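Tungsten-containing formylmethanofuran dehydrogenase 2 subunit C (Methanothermobacter wolfeii, PDB 5T5I) is a subunit of the tungsten enzyme that probably catalyses the reversible conversion of carbon dioxide and methanofuran into formylmethanofuran during methanogenesis. Local coordinates at residues I4-K9 with V46-F51; N95-A100 with A117-R122; G175-M180 with G194-R199. All blocks are in the same frame, centred on the assembly; numbering follows the deposited sequence.

Contact 1 (I4-K9 with V46-F51)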
# COMPACT_ATOMS: atom_id res chain seq x y z
N ILE C 4 47.65 -41.00 21.03
CA ILE C 4 48.58 -40.82 19.91
C ILE C 4 48.43 -39.35 19.51
O ILE C 4 47.32 -38.91 19.19
CB ILE C 4 48.31 -41.82 18.74
CG1 ILE C 4 48.67 -43.26 19.19
CG2 ILE C 4 49.11 -41.44 17.48
CD1 ILE C 4 47.99 -44.35 18.43
N ILE C 5 49.53 -38.57 19.57
CA ILE C 5 49.51 -37.13 19.33
C ILE C 5 50.00 -36.81 17.93
O ILE C 5 51.12 -37.17 17.58
CB ILE C 5 50.36 -36.36 20.38
CG1 ILE C 5 50.16 -36.88 21.83
CG2 ILE C 5 50.10 -34.84 20.29
CD1 ILE C 5 48.77 -36.82 22.36
N LEU C 6 49.18 -36.07 17.15
CA LEU C 6 49.55 -35.59 15.83
C LEU C 6 49.70 -34.07 15.94
O LEU C 6 48.72 -33.39 16.24
CB LEU C 6 48.48 -35.90 14.76
CG LEU C 6 48.11 -37.36 14.50
CD1 LEU C 6 47.19 -37.45 13.27
CD2 LEU C 6 49.33 -38.21 14.27
N THR C 7 50.91 -33.55 15.75
CA THR C 7 51.14 -32.10 15.85
C THR C 7 51.33 -31.62 14.43
O THR C 7 52.31 -32.00 13.79
CB THR C 7 52.33 -31.79 16.75
OG1 THR C 7 52.14 -32.47 17.99
CG2 THR C 7 52.48 -30.30 17.00
N PRO C 8 50.39 -30.83 13.89
CA PRO C 8 50.53 -30.42 12.49
C PRO C 8 51.70 -29.49 12.22
O PRO C 8 51.97 -28.58 13.00
CB PRO C 8 49.20 -29.73 12.17
CG PRO C 8 48.57 -29.44 13.44
CD PRO C 8 49.15 -30.31 14.50
N LYS C 9 52.35 -29.70 11.08
CA LYS C 9 53.35 -28.79 10.55
C LYS C 9 52.50 -27.75 9.78
O LYS C 9 51.27 -27.79 9.88
CB LYS C 9 54.32 -29.55 9.63
CG LYS C 9 55.13 -30.60 10.39
CD LYS C 9 55.97 -31.46 9.47
CE LYS C 9 56.77 -32.48 10.25
NZ LYS C 9 57.47 -33.43 9.34
N VAL C 46 51.17 -38.69 -0.40
CA VAL C 46 52.27 -38.34 0.52
C VAL C 46 52.12 -39.14 1.81
O VAL C 46 51.13 -39.83 1.98
CB VAL C 46 52.36 -36.80 0.79
CG1 VAL C 46 52.64 -36.03 -0.49
CG2 VAL C 46 51.10 -36.27 1.49
N LYS C 47 53.10 -39.03 2.70
CA LYS C 47 53.09 -39.72 4.00
C LYS C 47 52.54 -38.80 5.07
O LYS C 47 52.78 -37.59 5.03
CB LYS C 47 54.52 -40.15 4.38
CG LYS C 47 55.06 -41.27 3.50
CD LYS C 47 56.48 -41.66 3.86
CE LYS C 47 57.51 -40.59 3.52
NZ LYS C 47 58.80 -41.18 3.09
N LEU C 48 51.84 -39.36 6.06
CA LEU C 48 51.29 -38.59 7.19
C LEU C 48 52.40 -37.79 7.88
O LEU C 48 52.20 -36.63 8.20
CB LEU C 48 50.60 -39.54 8.19
CG LEU C 48 49.88 -38.92 9.40
CD1 LEU C 48 48.73 -38.03 8.97
CD2 LEU C 48 49.31 -39.99 10.28
N GLY C 49 53.59 -38.40 8.02
CA GLY C 49 54.77 -37.79 8.61
C GLY C 49 55.30 -36.56 7.90
O GLY C 49 56.01 -35.76 8.51
N ASP C 50 54.97 -36.39 6.60
CA ASP C 50 55.37 -35.20 5.83
C ASP C 50 54.64 -33.94 6.33
O ASP C 50 55.14 -32.84 6.11
CB ASP C 50 55.08 -35.37 4.32
CG ASP C 50 55.90 -36.43 3.61
OD1 ASP C 50 57.03 -36.72 4.06
OD2 ASP C 50 55.44 -36.93 2.55
N PHE C 51 53.45 -34.08 6.94
CA PHE C 51 52.64 -32.94 7.39
C PHE C 51 52.28 -32.95 8.88
O PHE C 51 51.64 -32.00 9.35
CB PHE C 51 51.37 -32.85 6.52
CG PHE C 51 51.69 -32.32 5.14
CD1 PHE C 51 51.77 -30.96 4.91
CD2 PHE C 51 51.96 -33.19 4.09
CE1 PHE C 51 52.07 -30.47 3.63
CE2 PHE C 51 52.26 -32.70 2.82
CZ PHE C 51 52.30 -31.35 2.60
O HOH W 1 50.04 -29.86 8.46
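Lys9 grips the segment Val46-Phe51 twice, once with its backbone and once with its side chain. Its amide gives a nearly straight bond to Phe51 O (Lys9 N to Phe51 O 3.0 Å, 173° at the hydrogen), and a water 2.8 Å from both Lys9 O and Phe51 O closes the same end, so that the Phe51 carbonyl accepts two hydrogens. CG of Lys9 stands beside the backbone N, anti to the carbonyl carbon (chi1 -65°), and the extended chain beyond it runs over the backbone, CD passing 3.7 Å from Asp50 O. At its end Lys9 NZ meets Gly49 O at 2.9 Å, nearly head-on to the C=O (164°). A long cation suits this place, since it can cross the Asp50 and Phe51 backbone and still reach the carbonyl of Gly49. The amide bond continues the antiparallel pairing of strands 3-8 and 52-56 at the start of the parallel beta-helix, beyond the backbone bond of Ile5 with Ser55. An alanine at Lys9 would probably leave Gly49 O without its ammonium partner and bare the Asp50 carbonyl, though the amide bond would remain. The inner side is looser across the two segments: Leu6 CD2 and Leu48 CD2 only brush at 4.4 Å, and Ile21 and Phe26 pack on both leucines. Outward, exposed Asp50 turns its carboxylate back over its own segment, OD2 accepting at 3.1 Å from Lys47 N, which comes from above the carboxylate plane.

Contact 2 (N95-A100 with A117-R122)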
# COMPACT_ATOMS: atom_id res chain seq x y z
N ASN C 95 38.49 -29.18 7.87
CA ASN C 95 37.88 -28.87 6.58
C ASN C 95 36.59 -29.76 6.42
O ASN C 95 35.92 -30.05 7.42
CB ASN C 95 38.91 -29.06 5.45
CG ASN C 95 38.61 -28.31 4.16
OD1 ASN C 95 37.72 -28.68 3.42
ND2 ASN C 95 39.28 -27.20 3.89
N MET C 96 36.24 -30.18 5.20
CA MET C 96 35.02 -30.91 4.93
C MET C 96 35.06 -32.38 5.34
O MET C 96 36.14 -32.93 5.57
CB MET C 96 34.71 -30.86 3.42
CG MET C 96 34.45 -29.45 2.89
SD MET C 96 34.55 -29.44 1.08
CE MET C 96 34.48 -27.70 0.77
N TYR C 97 33.88 -33.01 5.40
CA TYR C 97 33.68 -34.46 5.62
C TYR C 97 34.15 -35.03 6.95
O TYR C 97 34.43 -36.22 7.03
CB TYR C 97 34.35 -35.26 4.48
CG TYR C 97 33.97 -34.80 3.09
CD1 TYR C 97 32.69 -35.05 2.58
CD2 TYR C 97 34.90 -34.20 2.26
CE1 TYR C 97 32.34 -34.65 1.30
CE2 TYR C 97 34.56 -33.81 0.96
CZ TYR C 97 33.28 -34.03 0.49
OH TYR C 97 32.93 -33.66 -0.78
N VAL C 98 34.20 -34.23 8.02
CA VAL C 98 34.65 -34.77 9.31
C VAL C 98 33.66 -35.85 9.77
O VAL C 98 32.44 -35.63 9.76
CB VAL C 98 34.91 -33.70 10.40
CG1 VAL C 98 33.63 -33.07 10.92
CG2 VAL C 98 35.72 -34.30 11.55
N GLY C 99 34.19 -37.03 10.08
CA GLY C 99 33.37 -38.16 10.51
C GLY C 99 32.36 -38.67 9.50
O GLY C 99 31.40 -39.34 9.88
N ALA C 100 32.55 -38.37 8.19
CA ALA C 100 31.61 -38.82 7.15
C ALA C 100 31.48 -40.36 7.17
O ALA C 100 32.49 -41.07 7.18
CB ALA C 100 32.07 -38.36 5.77
N ALA C 117 29.91 -32.33 7.50
CA ALA C 117 30.31 -32.92 8.78
C ALA C 117 29.27 -33.99 9.10
O ALA C 117 28.08 -33.72 9.08
CB ALA C 117 30.32 -31.86 9.87
N GLY C 118 29.72 -35.22 9.31
CA GLY C 118 28.80 -36.33 9.57
C GLY C 118 27.91 -36.74 8.41
O GLY C 118 26.87 -37.36 8.62
N GLN C 119 28.31 -36.44 7.16
CA GLN C 119 27.54 -36.89 5.98
C GLN C 119 27.40 -38.41 6.03
O GLN C 119 28.38 -39.10 6.36
CB GLN C 119 28.27 -36.49 4.69
CG GLN C 119 27.60 -36.99 3.38
CD GLN C 119 28.44 -36.61 2.19
OE1 GLN C 119 29.66 -36.69 2.24
NE2 GLN C 119 27.82 -36.11 1.12
N ASP C 120 26.18 -38.94 5.78
CA ASP C 120 25.92 -40.40 5.81
C ASP C 120 26.26 -41.11 7.15
O ASP C 120 26.57 -42.30 7.15
CB ASP C 120 26.66 -41.12 4.65
CG ASP C 120 26.14 -40.78 3.29
OD1 ASP C 120 24.91 -40.80 3.11
OD2 ASP C 120 26.96 -40.58 2.37
N MET C 121 26.19 -40.41 8.29
CA MET C 121 26.53 -41.00 9.59
C MET C 121 25.61 -42.19 9.91
O MET C 121 24.42 -42.15 9.60
CB MET C 121 26.41 -39.92 10.68
CG MET C 121 26.95 -40.32 12.04
SD MET C 121 26.77 -38.91 13.17
CE MET C 121 27.81 -39.44 14.52
N ARG C 122 26.19 -43.25 10.49
CA ARG C 122 25.45 -44.46 10.88
C ARG C 122 25.37 -44.61 12.42
O ARG C 122 24.41 -45.19 12.91
CB ARG C 122 26.09 -45.73 10.27
CG ARG C 122 26.72 -45.59 8.88
CD ARG C 122 25.91 -46.17 7.76
NE ARG C 122 24.72 -45.36 7.49
CZ ARG C 122 24.38 -44.79 6.33
NH1 ARG C 122 25.15 -44.94 5.25
NH2 ARG C 122 23.28 -44.06 6.23
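Gln119 lays its side chain alongside that of Tyr97, the two running in the same direction with amide and ring planes 21° apart. Gln119 OE1 comes to the edge of the ring near its plane, 3.5 Å from Tyr97 CD1, where an oxygen suits the weakly positive ring hydrogens. CG of Gln119 is anti to the backbone N (chi1 176°), and the extended chain beyond carries the amide to the ring edge. NE2 bonds Ser139 O, while Tyr97 OH bonds an acidic side chain of a neighbouring subunit; each flat group is thus held at its far end too. The backbones meet as well: Gly118 N donates to Val98 O (2.8 Å, 163° at the hydrogen), and Ala100 CA approaches Gln119 O at 3.3 Å in a CH···O contact. Val98 CG1 packs on Ala117 CB at 3.7 Å, the small alanine methyl against the valine branch. Each segment makes a type II turn, Tyr97-Ala100 and Gly118-Met121, with Gly99 taking the positive phi of the first. Since Ser139 is a calcium ligand, Gln119 belongs to the surroundings of that site. Successive coils laid one on the other, with a backbone bond between them, are typical of a parallel beta-helix.

Contact 3 (G175-M180 with G194-R199)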
# COMPACT_ATOMS: atom_id res chain seq x y z
N GLY C 175 23.26 -22.85 18.10
CA GLY C 175 23.14 -21.52 17.52
C GLY C 175 22.03 -21.44 16.47
O GLY C 175 21.02 -22.14 16.56
N ASP C 176 22.25 -20.60 15.47
CA ASP C 176 21.31 -20.37 14.37
C ASP C 176 21.65 -21.20 13.13
O ASP C 176 22.79 -21.63 12.96
CB ASP C 176 21.34 -18.89 13.97
CG ASP C 176 21.12 -17.94 15.12
OD1 ASP C 176 20.26 -18.24 15.98
OD2 ASP C 176 21.82 -16.90 15.19
N VAL C 177 20.66 -21.37 12.24
CA VAL C 177 20.84 -21.98 10.92
C VAL C 177 20.34 -20.98 9.87
O VAL C 177 19.57 -20.06 10.18
CB VAL C 177 20.21 -23.38 10.72
CG1 VAL C 177 20.75 -24.39 11.72
CG2 VAL C 177 18.69 -23.32 10.77
N ASN C 178 20.73 -21.21 8.61
CA ASN C 178 20.30 -20.35 7.52
C ASN C 178 19.00 -20.88 6.90
O ASN C 178 17.95 -20.74 7.53
CB ASN C 178 21.44 -20.11 6.53
CG ASN C 178 21.12 -19.01 5.55
OD1 ASN C 178 20.74 -17.93 5.94
ND2 ASN C 178 21.29 -19.23 4.26
N ILE C 179 19.02 -21.52 5.71
CA ILE C 179 17.77 -21.98 5.10
C ILE C 179 17.72 -23.49 4.89
O ILE C 179 18.74 -24.16 4.84
CB ILE C 179 17.45 -21.22 3.79
CG1 ILE C 179 18.48 -21.52 2.67
CG2 ILE C 179 17.34 -19.72 4.06
CD1 ILE C 179 18.05 -21.04 1.27
N MET C 180 16.50 -24.00 4.78
CA MET C 180 16.18 -25.39 4.44
C MET C 180 16.74 -26.48 5.39
O MET C 180 17.14 -27.54 4.91
CB MET C 180 16.59 -25.68 2.99
CG MET C 180 16.03 -24.66 2.01
SD MET C 180 16.29 -24.92 0.23
CE MET C 180 18.07 -24.64 0.07
N GLY C 194 18.55 -21.94 18.33
CA GLY C 194 18.50 -20.58 17.84
C GLY C 194 17.45 -20.37 16.77
O GLY C 194 16.39 -21.02 16.78
N ASN C 195 17.74 -19.47 15.84
CA ASN C 195 16.83 -19.06 14.78
C ASN C 195 17.01 -19.80 13.45
O ASN C 195 18.04 -20.43 13.21
CB ASN C 195 17.02 -17.54 14.53
CG ASN C 195 16.81 -16.70 15.77
OD1 ASN C 195 15.98 -17.01 16.64
ND2 ASN C 195 17.56 -15.62 15.92
N VAL C 196 15.98 -19.69 12.58
CA VAL C 196 15.95 -20.22 11.21
C VAL C 196 15.53 -19.07 10.29
O VAL C 196 14.56 -18.38 10.60
CB VAL C 196 14.95 -21.41 11.04
CG1 VAL C 196 14.96 -21.94 9.60
CG2 VAL C 196 15.23 -22.52 12.04
N VAL C 197 16.20 -18.90 9.15
CA VAL C 197 15.82 -17.85 8.19
C VAL C 197 14.55 -18.30 7.43
O VAL C 197 13.57 -17.57 7.40
CB VAL C 197 16.97 -17.47 7.23
CG1 VAL C 197 16.51 -16.50 6.14
CG2 VAL C 197 18.15 -16.90 8.01
N ALA C 198 14.58 -19.49 6.82
CA ALA C 198 13.44 -19.95 6.04
C ALA C 198 13.46 -21.44 5.71
O ALA C 198 14.49 -22.10 5.80
CB ALA C 198 13.37 -19.18 4.72
N ARG C 199 12.29 -21.93 5.29
CA ARG C 199 12.05 -23.25 4.71
C ARG C 199 12.39 -24.45 5.59
O ARG C 199 12.82 -25.47 5.06
CB ARG C 199 12.82 -23.34 3.36
CG ARG C 199 12.45 -22.24 2.39
CD ARG C 199 13.40 -22.10 1.21
NE ARG C 199 13.05 -20.91 0.44
CZ ARG C 199 13.63 -20.50 -0.68
NH1 ARG C 199 14.60 -21.22 -1.24
NH2 ARG C 199 13.21 -19.40 -1.29
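Asp176 and Asn195 lie flank to flank, headed the same way, with carboxylate and amide planes only 4° apart. CG of Asp176 sits beside its own backbone N, anti to the carbonyl carbon, and from there OD1 reaches the next coil. It accepts from Asn195 N at 2.8 Å in an almost perfectly straight bond, met on its anti side, 25° out of the carboxylate plane. Gly194 must be glycine beside it, because a CB would clash with both Asp176 OD1 and Gly175 O.

Three backbone bonds follow: Val177 N to Asn195 O at 2.9 Å, Val197 N to Asn178 O at 3.0 Å, and Met180 N to Ala198 O at 2.9 Å. They join two short, weakly bonded parallel strands. Like stacks on like where Val177 CG2 touches Val196 CG2 at 3.8 Å. Ile179, paired with Ala198, also reaches Val197 at a slant, its CG2 3.9 Å from Val197 CB. Branched side chains suit the extended backbone of Val177, Val196 and Ile179. Ala198 N, buried here, has no partner. At the end Met180 and Arg199 share a positive phi and run alongside each other, CG of Met180 3.7 Å from CB of Arg199, with Met180 SD near the plane of the guanidinium at its edge.

Further out, the side-chain-to-backbone bond repeats from coil to coil: Asn157 OD1 accepts from Asp176 N, and Asn195 OD1 from Met214 N. Asn160 OD1 takes hydrogens from both Asn178 ND2 and Ile179 N, fixing the amide of Asn178. Outside the two segments, Arg199 NE pairs with an acidic side chain of a neighbouring subunit. Strands 177-179 and 196-198 follow strands 170-173 and 187-192 in the chain, and backbone bonds to Ala158-Glu161 and to Met214-Gln216 tie them into the parallel beta-helix.

How the contacts relate
Contact 2 is wholly buried and lies near the middle of the chain, whereas contacts 1 and 3 are partly buried and lie on opposite sides of the chain's centre, their centres about 37 Å apart. Contacts 2 and 3 both join adjacent coils of the solenoid: turns in contact 2, short parallel strands in contact 3, both touching neighbouring subunits. Contact 1 differs, for it ties the first strand to the turn between strands 44-47 and 52-56 and meets no other subunit. Its chemistry is a lysine and a water on backbone carbonyls; contact 2 relies on close glycine and alanine backbone and a glutamine beside a tyrosine, and contact 3 on a ladder of backbone and Asp/Asn side-chain bonds with stacked aliphatic side chains.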